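Local coordinates for sulfotransferase (Alicyclobacillus acidocaldarius subsp. acidocaldarius, PDB 3RNL), which probably transfers sulfo groups to an acceptor that is not known, as a bacterial member of the sulfotransferase family, and binds magnesium ions, at residues D176-G179 against R180-K184; P97-A100 against Q101-Y104. All coordinates share one frame; numbering follows the deposited sequence.

Contact 1 (D176-G179 against R180-K184). With MG (magnesium ion), chain C.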
ATOM      1  N   ASP A 176     -12.119  -2.366 -10.893  1.00  9.99           N
ATOM      2  CA  ASP A 176     -12.581  -3.122 -12.056  1.00 11.01           C
ATOM      3  C   ASP A 176     -12.570  -4.621 -11.761  1.00 11.90           C
ATOM      4  O   ASP A 176     -13.514  -5.341 -12.061  1.00 10.30           O
ATOM      5  CB  ASP A 176     -11.689  -2.877 -13.279  1.00 10.12           C
ATOM      6  CG  ASP A 176     -11.866  -1.492 -13.870  1.00 15.85           C
ATOM      7  OD1 ASP A 176     -12.869  -0.807 -13.538  1.00 16.90           O
ATOM      8  OD2 ASP A 176     -11.010  -1.097 -14.694  1.00 17.65           O
ATOM      9  N   VAL A 177     -11.485  -5.113 -11.198  1.00  8.53           N
ATOM     10  CA  VAL A 177     -11.364  -6.568 -11.010  1.00  8.57           C
ATOM     11  C   VAL A 177     -12.288  -7.101  -9.902  1.00 10.74           C
ATOM     12  O   VAL A 177     -12.990  -8.118 -10.084  1.00  9.00           O
ATOM     13  CB  VAL A 177      -9.889  -6.949 -10.711  1.00  9.44           C
ATOM     14  CG1 VAL A 177      -9.774  -8.413 -10.273  1.00  9.82           C
ATOM     15  CG2 VAL A 177      -9.014  -6.679 -11.943  1.00 10.40           C
ATOM     16  N   PHE A 178     -12.233  -6.462  -8.734  1.00 10.23           N
ATOM     17  CA  PHE A 178     -12.983  -6.957  -7.582  1.00  9.86           C
ATOM     18  C   PHE A 178     -14.383  -6.392  -7.402  1.00 14.83           C
ATOM     19  O   PHE A 178     -15.227  -7.034  -6.778  1.00 13.16           O
ATOM     20  CB  PHE A 178     -12.159  -6.728  -6.299  1.00  8.52           C
ATOM     21  CG  PHE A 178     -11.007  -7.669  -6.179  1.00 11.34           C
ATOM     22  CD1 PHE A 178     -11.213  -8.941  -5.679  1.00 12.77           C
ATOM     23  CD2 PHE A 178      -9.737  -7.317  -6.631  1.00  9.98           C
ATOM     24  CE1 PHE A 178     -10.154  -9.852  -5.585  1.00 12.31           C
ATOM     25  CE2 PHE A 178      -8.682  -8.226  -6.547  1.00 11.63           C
ATOM     26  CZ  PHE A 178      -8.898  -9.499  -6.028  1.00 11.59           C
ATOM     27  N   GLY A 179     -14.671  -5.262  -8.035  1.00 13.32           N
ATOM     28  CA  GLY A 179     -15.950  -4.600  -7.820  1.00 15.83           C
ATOM     29  C   GLY A 179     -15.951  -3.748  -6.561  1.00 15.49           C
ATOM     30  O   GLY A 179     -15.216  -4.009  -5.618  1.00 13.00           O
ATOM     31  N   ARG A 180     -16.803  -2.730  -6.528  0.65 15.70           N
ATOM     32  CA  ARG A 180     -16.832  -1.807  -5.394  0.65 13.47           C
ATOM     33  C   ARG A 180     -17.229  -2.483  -4.075  0.65 14.65           C
ATOM     34  O   ARG A 180     -16.807  -2.060  -3.000  0.65 18.02           O
ATOM     35  CB  ARG A 180     -17.768  -0.635  -5.702  0.65 21.44           C
ATOM     36  CG  ARG A 180     -17.510   0.613  -4.873  0.65 32.48           C
ATOM     37  CD  ARG A 180     -18.157   1.844  -5.516  0.65 33.28           C
ATOM     38  NE  ARG A 180     -17.577   2.157  -6.824  0.65 30.70           N
ATOM     39  CZ  ARG A 180     -16.622   3.063  -7.022  0.65 20.09           C
ATOM     40  NH1 ARG A 180     -16.141   3.751  -5.996  0.65 15.43           N
ATOM     41  NH2 ARG A 180     -16.156   3.283  -8.247  0.65 20.85           N
ATOM     42  N   GLU A 181     -18.032  -3.538  -4.155  1.00 14.81           N
ATOM     43  CA  GLU A 181     -18.427  -4.267  -2.949  1.00 15.28           C
ATOM     44  C   GLU A 181     -17.225  -4.833  -2.169  1.00 16.94           C
ATOM     45  O   GLU A 181     -17.268  -4.991  -0.940  1.00 15.05           O
ATOM     46  CB  GLU A 181     -19.394  -5.395  -3.338  1.00 19.21           C
ATOM     47  CG  GLU A 181     -19.953  -6.178  -2.170  1.00 38.15           C
ATOM     48  CD  GLU A 181     -21.019  -5.413  -1.419  1.00 61.77           C
ATOM     49  OE1 GLU A 181     -21.946  -4.879  -2.070  1.00 68.96           O
ATOM     50  OE2 GLU A 181     -20.922  -5.342  -0.176  1.00 70.06           O
ATOM     51  N   GLN A 182     -16.178  -5.206  -2.899  1.00 11.62           N
ATOM     52  CA  GLN A 182     -15.015  -5.866  -2.314  1.00  9.34           C
ATOM     53  C   GLN A 182     -13.789  -4.990  -2.032  1.00 11.17           C
ATOM     54  O   GLN A 182     -12.704  -5.514  -1.744  1.00 11.27           O
ATOM     55  CB  GLN A 182     -14.651  -7.122  -3.116  1.00 10.48           C
ATOM     56  CG  GLN A 182     -15.713  -8.220  -2.930  1.00 12.26           C
ATOM     57  CD  GLN A 182     -15.557  -9.373  -3.896  1.00 16.11           C
ATOM     58  OE1 GLN A 182     -16.505  -9.745  -4.576  1.00 16.48           O
ATOM     59  NE2 GLN A 182     -14.364  -9.952  -3.955  1.00 12.69           N
ATOM     60  N   VAL A 183     -13.927  -3.682  -2.229  1.00  8.71           N
ATOM     61  CA  VAL A 183     -12.791  -2.775  -2.052  1.00  9.91           C
ATOM     62  C   VAL A 183     -13.164  -1.646  -1.094  1.00 10.79           C
ATOM     63  O   VAL A 183     -14.257  -1.086  -1.181  1.00 15.06           O
ATOM     64  CB  VAL A 183     -12.396  -2.142  -3.399  1.00 11.24           C
ATOM     65  CG1 VAL A 183     -11.195  -1.178  -3.202  1.00  8.73           C
ATOM     66  CG2 VAL A 183     -12.063  -3.237  -4.411  1.00 10.82           C
ATOM     67  N   LYS A 184     -12.261  -1.319  -0.172  1.00  9.61           N
ATOM     68  CA  LYS A 184     -12.476  -0.179   0.714  1.00 10.46           C
ATOM     69  C   LYS A 184     -11.245   0.699   0.664  1.00  8.90           C
ATOM     70  O   LYS A 184     -10.130   0.210   0.845  1.00 10.13           O
ATOM     71  CB  LYS A 184     -12.726  -0.643   2.150  1.00 10.47           C
ATOM     72  CG  LYS A 184     -12.922   0.521   3.132  1.00 13.43           C
ATOM     73  CD  LYS A 184     -13.282   0.010   4.514  1.00 20.57           C
ATOM     74  CE  LYS A 184     -13.407   1.153   5.523  1.00 29.39           C
ATOM     75  NZ  LYS A 184     -14.597   1.999   5.216  1.00 32.83           N
TER
HETATM   76 MG    MG C 312     -15.437  -5.378 -13.374  1.00 47.03          MG
HETATM   77  O   HOH W   1     -16.186  -9.810  -7.455  1.00 38.87           O
HETATM   78  O   HOH W   2     -15.831  -3.452 -13.875  1.00 23.63           O
HETATM   79  O   HOH W   3     -14.599  -7.425 -13.444  0.48 16.61           O
HETATM   80  O   HOH W   4     -13.795  -5.218 -15.328  1.00 17.13           O
HETATM   81  O   HOH W   5     -16.615  -5.929 -11.305  1.00 40.13           O
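Gln182 reaches back over the end of helix 167-178 and runs alongside the last carbonyl of that helix. Its CB sits 3.7 Å from Phe178 O, with CG turned anti to its own carbonyl carbon (chi1 -70°); CG and CD pass the same oxygen, CD at 3.7 Å. A water bridges Gln182 OE1 (2.9 Å) and Phe178 O (3.0 Å), while NE2 stands at the edge of the Phe178 ring, in its plane and 3.7 Å from CD1, with ring and amide planes 67° apart. NE2 spends its hydrogens on the carbonyls of Pro108 and Ala110. The backbone turns at Gly179, whose positive phi ends the helix, and Gln182 N closes the turn with a bond to Gly179 O (3.1 Å), meeting it from above the carbonyl plane. Val183 CG2 packs against Phe178 CB at 4.0 Å. One turn back, Asp176 O binds a magnesium ion at 2.3 Å, with waters as its other ligands in the model. With an alanine here instead of Gln182, the Pro108 and Ala110 carbonyls would probably lose their NE2 donor and the water its OE1 partner. One amide thus ties this helix-to-strand turn to the carbonyls just before strand 111-116.

Contact 2 (P97-A100 against Q101-Y104)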
ATOM      1  N   PRO A  97       0.668  -3.726 -11.934  1.00 11.00           N
ATOM      2  CA  PRO A  97      -0.630  -3.671 -12.625  1.00 12.53           C
ATOM      3  C   PRO A  97      -1.328  -5.008 -12.833  1.00 11.93           C
ATOM      4  O   PRO A  97      -2.525  -4.998 -13.096  1.00 13.05           O
ATOM      5  CB  PRO A  97      -0.286  -3.010 -13.967  1.00 14.05           C
ATOM      6  CG  PRO A  97       1.125  -3.421 -14.204  1.00 14.50           C
ATOM      7  CD  PRO A  97       1.783  -3.399 -12.837  1.00 13.30           C
ATOM      8  N   GLY A  98      -0.612  -6.125 -12.727  1.00 10.17           N
ATOM      9  CA  GLY A  98      -1.238  -7.418 -12.930  1.00 14.18           C
ATOM     10  C   GLY A  98      -1.683  -8.079 -11.636  1.00 11.30           C
ATOM     11  O   GLY A  98      -2.286  -9.166 -11.651  1.00 10.99           O
ATOM     12  N   THR A  99      -1.418  -7.411 -10.516  1.00  7.94           N
ATOM     13  CA  THR A  99      -1.622  -8.014  -9.202  1.00  8.54           C
ATOM     14  C   THR A  99      -3.084  -8.349  -8.914  1.00  9.06           C
ATOM     15  O   THR A  99      -3.399  -9.468  -8.485  1.00  8.45           O
ATOM     16  CB  THR A  99      -1.064  -7.096  -8.087  1.00  9.66           C
ATOM     17  OG1 THR A  99       0.300  -6.756  -8.401  1.00 11.11           O
ATOM     18  CG2 THR A  99      -1.106  -7.803  -6.731  1.00  9.72           C
ATOM     19  N   ALA A 100      -3.969  -7.378  -9.136  1.00  7.72           N
ATOM     20  CA  ALA A 100      -5.379  -7.564  -8.810  1.00  8.85           C
ATOM     21  C   ALA A 100      -5.927  -8.803  -9.508  1.00 11.85           C
ATOM     22  O   ALA A 100      -6.616  -9.603  -8.888  1.00  7.90           O
ATOM     23  CB  ALA A 100      -6.202  -6.328  -9.212  1.00  6.62           C
ATOM     24  N   GLN A 101      -5.632  -8.947 -10.795  1.00  8.93           N
ATOM     25  CA  GLN A 101      -6.178 -10.075 -11.558  1.00  9.80           C
ATOM     26  C   GLN A 101      -5.626 -11.428 -11.074  1.00 11.21           C
ATOM     27  O   GLN A 101      -6.354 -12.431 -11.024  1.00 10.03           O
ATOM     28  CB  GLN A 101      -5.968  -9.886 -13.074  1.00  8.03           C
ATOM     29  CG  GLN A 101      -6.661 -10.992 -13.915  1.00  8.19           C
ATOM     30  CD  GLN A 101      -8.182 -10.916 -13.829  1.00 10.85           C
ATOM     31  OE1 GLN A 101      -8.780  -9.902 -14.170  1.00 13.92           O
ATOM     32  NE2 GLN A 101      -8.813 -11.995 -13.362  1.00 12.74           N
ATOM     33  N   ARG A 102      -4.346 -11.477 -10.698  1.00  9.45           N
ATOM     34  CA  ARG A 102      -3.791 -12.727 -10.150  1.00  8.89           C
ATOM     35  C   ARG A 102      -4.440 -13.098  -8.825  1.00 10.16           C
ATOM     36  O   ARG A 102      -4.708 -14.282  -8.553  1.00 12.41           O
ATOM     37  CB  ARG A 102      -2.274 -12.631  -9.927  1.00 13.46           C
ATOM     38  CG  ARG A 102      -1.499 -12.427 -11.194  1.00 17.62           C
ATOM     39  CD  ARG A 102       0.040 -12.357 -10.975  1.00 14.32           C
ATOM     40  NE  ARG A 102       0.568 -11.776 -12.193  1.00 16.67           N
ATOM     41  CZ  ARG A 102       1.020 -10.530 -12.300  1.00 14.95           C
ATOM     42  NH1 ARG A 102       1.132  -9.742 -11.222  1.00 11.98           N
ATOM     43  NH2 ARG A 102       1.418 -10.099 -13.487  1.00 17.50           N
HETATM   44  N   MSE A 103      -4.663 -12.102  -7.971  0.53 10.81           N
HETATM   45  CA  MSE A 103      -5.359 -12.346  -6.704  0.53  9.72           C
HETATM   46  C   MSE A 103      -6.757 -12.860  -6.957  0.53 10.66           C
HETATM   47  O   MSE A 103      -7.217 -13.798  -6.309  0.53 12.74           O
HETATM   48  CB  MSE A 103      -5.478 -11.062  -5.885  0.53 12.43           C
HETATM   49  CG  MSE A 103      -4.192 -10.576  -5.274  0.53  7.39           C
HETATM   50 SE   MSE A 103      -4.521  -8.788  -4.529  0.53 19.53          SE
HETATM   51  CE  MSE A 103      -2.976  -8.690  -3.362  0.53 10.46           C
ATOM     52  N   TYR A 104      -7.452 -12.213  -7.885  1.00  9.35           N
ATOM     53  CA  TYR A 104      -8.826 -12.601  -8.183  1.00  9.42           C
ATOM     54  C   TYR A 104      -8.908 -14.022  -8.726  1.00 10.01           C
ATOM     55  O   TYR A 104      -9.852 -14.798  -8.437  1.00 10.55           O
ATOM     56  CB  TYR A 104      -9.422 -11.609  -9.197  1.00 10.78           C
ATOM     57  CG  TYR A 104     -10.873 -11.894  -9.505  1.00 10.11           C
ATOM     58  CD1 TYR A 104     -11.890 -11.311  -8.753  1.00 12.20           C
ATOM     59  CD2 TYR A 104     -11.224 -12.761 -10.545  1.00 10.77           C
ATOM     60  CE1 TYR A 104     -13.216 -11.581  -9.027  1.00 16.52           C
ATOM     61  CE2 TYR A 104     -12.538 -13.029 -10.821  1.00 13.31           C
ATOM     62  CZ  TYR A 104     -13.531 -12.441 -10.055  1.00 17.64           C
ATOM     63  OH  TYR A 104     -14.852 -12.689 -10.338  1.00 19.87           O
TER
HETATM   64  O   HOH W   6      -4.619  -6.685 -12.308  1.00 10.44           O
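Ala100 O accepts the shortest direct bond here, from Tyr104 N at 2.9 Å, with the donor tilted 18° from the carbonyl plane. One residue back, Met103 N bonds Thr99 O at 3.0 Å, nearly straight at the hydrogen (169°). Arg102 N reaches Gly98 O at 3.2 Å, in the carbonyl plane, so three successive i to i+4 bonds establish the first turns of helix 99-106. Ahead of them a water bridges the opening turn, donating to Pro97 O and accepting from Gln101 N (2.9 Å).

Arg102 folds back along this start. With CG anti to its carbonyl carbon (chi1 -63°) and the chain extended to NE, its guanidinium comes to lie with one face over the Gly98 peptide, NH1 3.3 Å from Gly98 C. A side chain at Gly98 would run into NH2. The charge is met by Asp49, which salt-bridges NH2 and also accepts from Gly98 N, while NH1 bonds the Phe45 carbonyl. Met103, a selenomethionine, lies side by side with Thr99 in the conformer given here, its CE turned to Thr99 CG2; Thr99 OG1 turns instead to Tyr96 O and Ser46.

Thr99, Ala100 and Met103 all touch Tyr174 of helix 167-178, whereas Arg102 packs on Pro48 and Met103 on Phe45: helix 99-106 lies between helix 167-178 and the 45-49 region.

How the contacts relate
Contact 2 opens helix 99-106 and contact 1 closes helix 167-178; their centres are 12 Å apart and their side chains touch. Val177 CG1 meets Tyr104 CB at 3.4 Å, and Phe178 CE2 approaches Ala100 O to 3.4 Å, so the last helical turn of contact 1 is packed against the first turns of contact 2. Val183, beyond the turn, carries the chain into edge strand 183-187 of the parallel sheet, beside strand 111-116. The magnesium ion of contact 1, with four waters around it, lies about 8 Å from the nearest atoms of the Tyr104 side chain; the other magnesium site, at Ser29, His31 and Ile34, belongs to neither contact.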